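Local coordinates for protein berberine bridge enzyme-like 28 (Arabidopsis thaliana, PDB 5D79) that is a secreted FAD-dependent oxidoreductase of the berberine bridge enzyme-like family, involved in adaptation to salt stress, at residues 360-374 with 422-435. Sequence-based numbering, arbitrary orientation.
Sequences RTSLSFKGKDDFVQE and GNLYEIQYVAYWRE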
# COMPACT_ATOMS: atom_id res chain seq x y z
N ARG A 360 -11.06 -11.18 -7.05
CA ARG A 360 -9.80 -11.78 -6.63
C ARG A 360 -8.77 -11.67 -7.75
O ARG A 360 -9.11 -11.88 -8.91
CB ARG A 360 -10.02 -13.24 -6.22
CG ARG A 360 -8.97 -13.81 -5.27
CD ARG A 360 -9.33 -15.22 -4.84
NE ARG A 360 -8.30 -15.87 -4.02
CZ ARG A 360 -7.20 -16.43 -4.51
NH1 ARG A 360 -6.95 -16.41 -5.82
NH2 ARG A 360 -6.34 -17.02 -3.69
N THR A 361 -7.53 -11.33 -7.42
CA THR A 361 -6.48 -11.34 -8.41
C THR A 361 -6.09 -12.78 -8.78
O THR A 361 -6.40 -13.73 -8.05
CB THR A 361 -5.23 -10.61 -7.93
OG1 THR A 361 -4.25 -10.60 -8.98
CG2 THR A 361 -4.65 -11.32 -6.72
N SER A 362 -5.42 -12.93 -9.92
CA SER A 362 -5.00 -14.26 -10.35
C SER A 362 -3.49 -14.33 -10.42
O SER A 362 -2.93 -15.38 -10.73
CB SER A 362 -5.62 -14.60 -11.71
OG SER A 362 -4.87 -14.07 -12.78
N LEU A 363 -2.83 -13.21 -10.12
CA LEU A 363 -1.38 -13.11 -10.19
C LEU A 363 -0.74 -13.03 -8.81
O LEU A 363 -0.99 -12.08 -8.06
CB LEU A 363 -0.95 -11.90 -11.02
CG LEU A 363 -1.47 -11.84 -12.46
CD1 LEU A 363 -0.78 -10.76 -13.25
CD2 LEU A 363 -1.28 -13.20 -13.14
N SER A 364 0.07 -14.04 -8.49
CA SER A 364 0.91 -14.02 -7.29
C SER A 364 2.09 -13.10 -7.54
O SER A 364 2.45 -12.84 -8.69
CB SER A 364 1.40 -15.42 -6.92
OG SER A 364 0.32 -16.27 -6.59
N PHE A 365 2.72 -12.62 -6.47
CA PHE A 365 3.85 -11.73 -6.65
C PHE A 365 4.81 -11.77 -5.46
O PHE A 365 4.47 -12.23 -4.37
CB PHE A 365 3.35 -10.29 -6.90
CG PHE A 365 2.55 -9.72 -5.76
CD1 PHE A 365 3.19 -9.14 -4.67
CD2 PHE A 365 1.16 -9.78 -5.76
CE1 PHE A 365 2.46 -8.62 -3.61
CE2 PHE A 365 0.42 -9.26 -4.70
CZ PHE A 365 1.07 -8.68 -3.62
N LYS A 366 6.03 -11.30 -5.70
CA LYS A 366 6.98 -10.96 -4.66
C LYS A 366 7.46 -9.55 -4.95
O LYS A 366 7.90 -9.27 -6.06
CB LYS A 366 8.15 -11.94 -4.63
CG LYS A 366 9.24 -11.51 -3.69
CD LYS A 366 8.71 -11.34 -2.28
CE LYS A 366 9.79 -10.79 -1.37
NZ LYS A 366 9.39 -10.69 0.06
N GLY A 367 7.36 -8.66 -3.97
CA GLY A 367 7.80 -7.29 -4.13
C GLY A 367 8.78 -6.85 -3.06
O GLY A 367 8.70 -7.26 -1.90
N LYS A 368 9.73 -6.00 -3.47
CA LYS A 368 10.68 -5.33 -2.58
C LYS A 368 10.80 -3.89 -3.06
O LYS A 368 10.45 -3.60 -4.20
CB LYS A 368 12.04 -6.03 -2.59
CG LYS A 368 11.97 -7.54 -2.34
CD LYS A 368 13.35 -8.21 -2.45
CE LYS A 368 14.21 -7.97 -1.22
NZ LYS A 368 13.87 -8.87 -0.10
N ASP A 369 11.27 -2.98 -2.22
CA ASP A 369 11.46 -1.63 -2.73
C ASP A 369 12.63 -0.90 -2.07
O ASP A 369 13.25 -1.40 -1.14
CB ASP A 369 10.14 -0.84 -2.62
CG ASP A 369 9.94 -0.16 -1.27
OD1 ASP A 369 10.32 -0.70 -0.22
OD2 ASP A 369 9.36 0.95 -1.28
N ASP A 370 12.94 0.28 -2.61
CA ASP A 370 14.08 1.08 -2.24
C ASP A 370 13.78 2.57 -2.40
O ASP A 370 12.84 2.97 -3.10
CB ASP A 370 15.30 0.74 -3.11
CG ASP A 370 16.14 -0.36 -2.55
OD1 ASP A 370 16.44 -0.32 -1.34
OD2 ASP A 370 16.54 -1.24 -3.33
N PHE A 371 14.61 3.39 -1.79
CA PHE A 371 14.57 4.81 -2.01
C PHE A 371 15.92 5.24 -2.56
O PHE A 371 16.97 4.84 -2.05
CB PHE A 371 14.22 5.54 -0.71
CG PHE A 371 12.80 5.32 -0.29
CD1 PHE A 371 12.47 4.20 0.48
CD2 PHE A 371 11.79 6.17 -0.71
CE1 PHE A 371 11.15 3.96 0.84
CE2 PHE A 371 10.47 5.94 -0.34
CZ PHE A 371 10.15 4.83 0.43
N VAL A 372 15.88 6.02 -3.64
CA VAL A 372 17.09 6.53 -4.28
C VAL A 372 17.25 7.99 -3.89
O VAL A 372 16.31 8.77 -4.00
CB VAL A 372 17.03 6.39 -5.82
CG1 VAL A 372 18.20 7.12 -6.49
CG2 VAL A 372 17.00 4.91 -6.21
N GLN A 373 18.43 8.34 -3.40
CA GLN A 373 18.69 9.68 -2.88
C GLN A 373 19.58 10.50 -3.80
O GLN A 373 19.64 11.72 -3.71
CB GLN A 373 19.29 9.58 -1.47
CG GLN A 373 18.38 8.82 -0.51
CD GLN A 373 18.86 8.80 0.91
OE1 GLN A 373 20.03 8.58 1.19
NE2 GLN A 373 17.93 9.02 1.84
N GLU A 374 20.27 9.82 -4.71
CA GLU A 374 21.05 10.49 -5.74
C GLU A 374 21.10 9.60 -6.97
O GLU A 374 21.11 8.37 -6.84
CB GLU A 374 22.46 10.83 -5.24
CG GLU A 374 23.31 9.65 -4.79
CD GLU A 374 24.65 10.08 -4.21
OE1 GLU A 374 24.72 11.16 -3.58
OE2 GLU A 374 25.65 9.35 -4.40
N GLY A 422 15.22 14.68 0.48
CA GLY A 422 16.43 13.90 0.29
C GLY A 422 16.21 12.63 -0.52
O GLY A 422 17.16 11.96 -0.92
N ASN A 423 14.95 12.28 -0.73
CA ASN A 423 14.61 11.13 -1.56
C ASN A 423 14.11 11.64 -2.89
O ASN A 423 13.11 12.35 -2.94
CB ASN A 423 13.56 10.25 -0.90
CG ASN A 423 14.00 9.74 0.43
OD1 ASN A 423 14.85 8.85 0.52
ND2 ASN A 423 13.45 10.31 1.50
N LEU A 424 14.82 11.28 -3.94
CA LEU A 424 14.45 11.67 -5.29
C LEU A 424 13.23 10.88 -5.77
O LEU A 424 12.25 11.45 -6.27
CB LEU A 424 15.63 11.47 -6.25
CG LEU A 424 16.95 12.15 -5.93
CD1 LEU A 424 17.86 12.00 -7.10
CD2 LEU A 424 16.72 13.60 -5.63
N TYR A 425 13.28 9.56 -5.62
CA TYR A 425 12.17 8.70 -6.01
C TYR A 425 12.20 7.37 -5.27
O TYR A 425 13.18 7.03 -4.61
CB TYR A 425 12.17 8.47 -7.53
CG TYR A 425 13.39 7.78 -8.08
CD1 TYR A 425 14.50 8.51 -8.49
CD2 TYR A 425 13.42 6.40 -8.23
CE1 TYR A 425 15.62 7.89 -9.02
CE2 TYR A 425 14.54 5.76 -8.75
CZ TYR A 425 15.64 6.52 -9.14
OH TYR A 425 16.75 5.90 -9.67
N GLU A 426 11.11 6.64 -5.38
CA GLU A 426 11.01 5.32 -4.78
C GLU A 426 11.01 4.32 -5.93
O GLU A 426 10.51 4.61 -7.02
CB GLU A 426 9.75 5.22 -3.91
CG GLU A 426 9.58 3.91 -3.14
CD GLU A 426 8.74 2.88 -3.89
OE1 GLU A 426 8.15 3.25 -4.93
OE2 GLU A 426 8.68 1.72 -3.45
N ILE A 427 11.59 3.15 -5.70
CA ILE A 427 11.65 2.16 -6.75
C ILE A 427 11.19 0.80 -6.21
O ILE A 427 11.64 0.35 -5.15
CB ILE A 427 13.08 2.07 -7.35
CG1 ILE A 427 13.18 0.97 -8.41
CG2 ILE A 427 14.13 1.88 -6.28
CD1 ILE A 427 14.45 1.07 -9.20
N GLN A 428 10.27 0.16 -6.93
CA GLN A 428 9.77 -1.15 -6.56
C GLN A 428 10.17 -2.18 -7.60
O GLN A 428 10.00 -1.96 -8.78
CB GLN A 428 8.25 -1.14 -6.39
CG GLN A 428 7.65 -2.49 -5.99
CD GLN A 428 6.14 -2.54 -6.12
OE1 GLN A 428 5.50 -1.62 -6.64
NE2 GLN A 428 5.55 -3.64 -5.63
N TYR A 429 10.71 -3.29 -7.14
CA TYR A 429 10.98 -4.44 -8.00
C TYR A 429 9.96 -5.53 -7.65
O TYR A 429 9.96 -6.05 -6.54
CB TYR A 429 12.40 -4.97 -7.80
CG TYR A 429 13.41 -3.94 -7.30
CD1 TYR A 429 13.54 -3.66 -5.93
CD2 TYR A 429 14.25 -3.27 -8.18
CE1 TYR A 429 14.46 -2.74 -5.46
CE2 TYR A 429 15.17 -2.34 -7.72
CZ TYR A 429 15.27 -2.08 -6.37
OH TYR A 429 16.20 -1.17 -5.91
N VAL A 430 9.09 -5.86 -8.59
CA VAL A 430 8.03 -6.82 -8.30
C VAL A 430 7.87 -7.83 -9.45
O VAL A 430 7.86 -7.47 -10.62
CB VAL A 430 6.68 -6.09 -8.01
CG1 VAL A 430 6.35 -5.10 -9.12
CG2 VAL A 430 5.55 -7.08 -7.79
N ALA A 431 7.81 -9.11 -9.11
CA ALA A 431 7.62 -10.13 -10.11
C ALA A 431 6.24 -10.74 -9.92
O ALA A 431 5.88 -11.12 -8.81
CB ALA A 431 8.71 -11.19 -10.04
N TYR A 432 5.47 -10.82 -11.00
CA TYR A 432 4.16 -11.45 -10.99
C TYR A 432 4.23 -12.80 -11.68
O TYR A 432 5.06 -13.02 -12.56
CB TYR A 432 3.12 -10.56 -11.67
CG TYR A 432 2.84 -9.27 -10.92
CD1 TYR A 432 3.61 -8.14 -11.13
CD2 TYR A 432 1.81 -9.20 -10.00
CE1 TYR A 432 3.37 -6.97 -10.43
CE2 TYR A 432 1.55 -8.04 -9.31
CZ TYR A 432 2.33 -6.93 -9.51
OH TYR A 432 2.08 -5.78 -8.80
N TRP A 433 3.36 -13.72 -11.28
CA TRP A 433 3.26 -15.00 -11.95
C TRP A 433 1.85 -15.57 -11.78
O TRP A 433 1.14 -15.19 -10.85
CB TRP A 433 4.33 -15.98 -11.45
CG TRP A 433 4.22 -16.43 -10.01
CD1 TRP A 433 3.52 -17.51 -9.52
CD2 TRP A 433 4.87 -15.84 -8.87
NE1 TRP A 433 3.68 -17.61 -8.16
CE2 TRP A 433 4.51 -16.61 -7.73
CE3 TRP A 433 5.72 -14.74 -8.70
CZ2 TRP A 433 4.96 -16.31 -6.46
CZ3 TRP A 433 6.17 -14.44 -7.42
CH2 TRP A 433 5.78 -15.22 -6.32
N ARG A 434 1.46 -16.45 -12.69
CA ARG A 434 0.12 -17.04 -12.64
C ARG A 434 -0.02 -17.96 -11.44
O ARG A 434 0.90 -18.72 -11.12
CB ARG A 434 -0.18 -17.79 -13.94
CG ARG A 434 -0.24 -16.90 -15.17
CD ARG A 434 -0.62 -17.69 -16.42
NE ARG A 434 -1.93 -18.33 -16.31
CZ ARG A 434 -3.09 -17.75 -16.62
NH1 ARG A 434 -3.12 -16.50 -17.07
NH2 ARG A 434 -4.22 -18.42 -16.48
N GLU A 435 -1.17 -17.89 -10.77
CA GLU A 435 -1.39 -18.62 -9.52
C GLU A 435 -1.35 -20.14 -9.69
O GLU A 435 -1.07 -20.87 -8.74
CB GLU A 435 -2.74 -18.20 -8.92
CG GLU A 435 -3.91 -18.34 -9.87
CD GLU A 435 -5.20 -17.85 -9.26
OE1 GLU A 435 -5.30 -17.82 -8.02
OE2 GLU A 435 -6.11 -17.49 -10.03
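Trp433 lays its indole over Ser364, with Ser364 CB 3.6 Å from the centroid of the five-membered ring. Trp433 CG sits between the backbone N and the carbonyl carbon (chi1 66°), which turns the indole across the neighbouring strand. The six-membered ring runs on to the backbone of Phe365 and Lys366. Farther along this face, Tyr429 OH donates to Asp370 OD2 at 2.6 Å. The carboxylate oxygen lies at the edge of the phenol, in its plane, and uses its anti lone pair. Val372 CB covers one face of the Tyr425 ring, 3.8 Å from the centroid. On the other face of the sheet, Phe365 CB stands over the Tyr432 ring, 4.1 Å from its centroid; the two ring planes meet obliquely at 52°. Strands 363-372 and 425-434 are antiparallel neighbours in a seven-stranded antiparallel sheet, with 363-372 outermost. Paired backbone bonds join Ser364 with Trp433, Lys366 with Ala431, Lys368 with Tyr429 and Asp370 with Ile427. Leu424 and Tyr425 together face Val372 in a classic beta bulge. At the opposite end, Arg360 NH1 forms a salt bridge with Glu435 OE1 at 3.1 Å, the two flat groups nearly coplanar; Arg360 NE bonds to Asp62 O. Asp438 OD1 accepts from Trp433 NE1, and Asp438 OD2 is hydrogen-bonded to Ser364 OG. With an alanine at position Trp433, Ser364 CB would probably lose its aromatic cover and Asp438 OD1 its indole N-H partner. The nearest atoms of the Phe365 side chain and the bound FAD are about 4 Å apart.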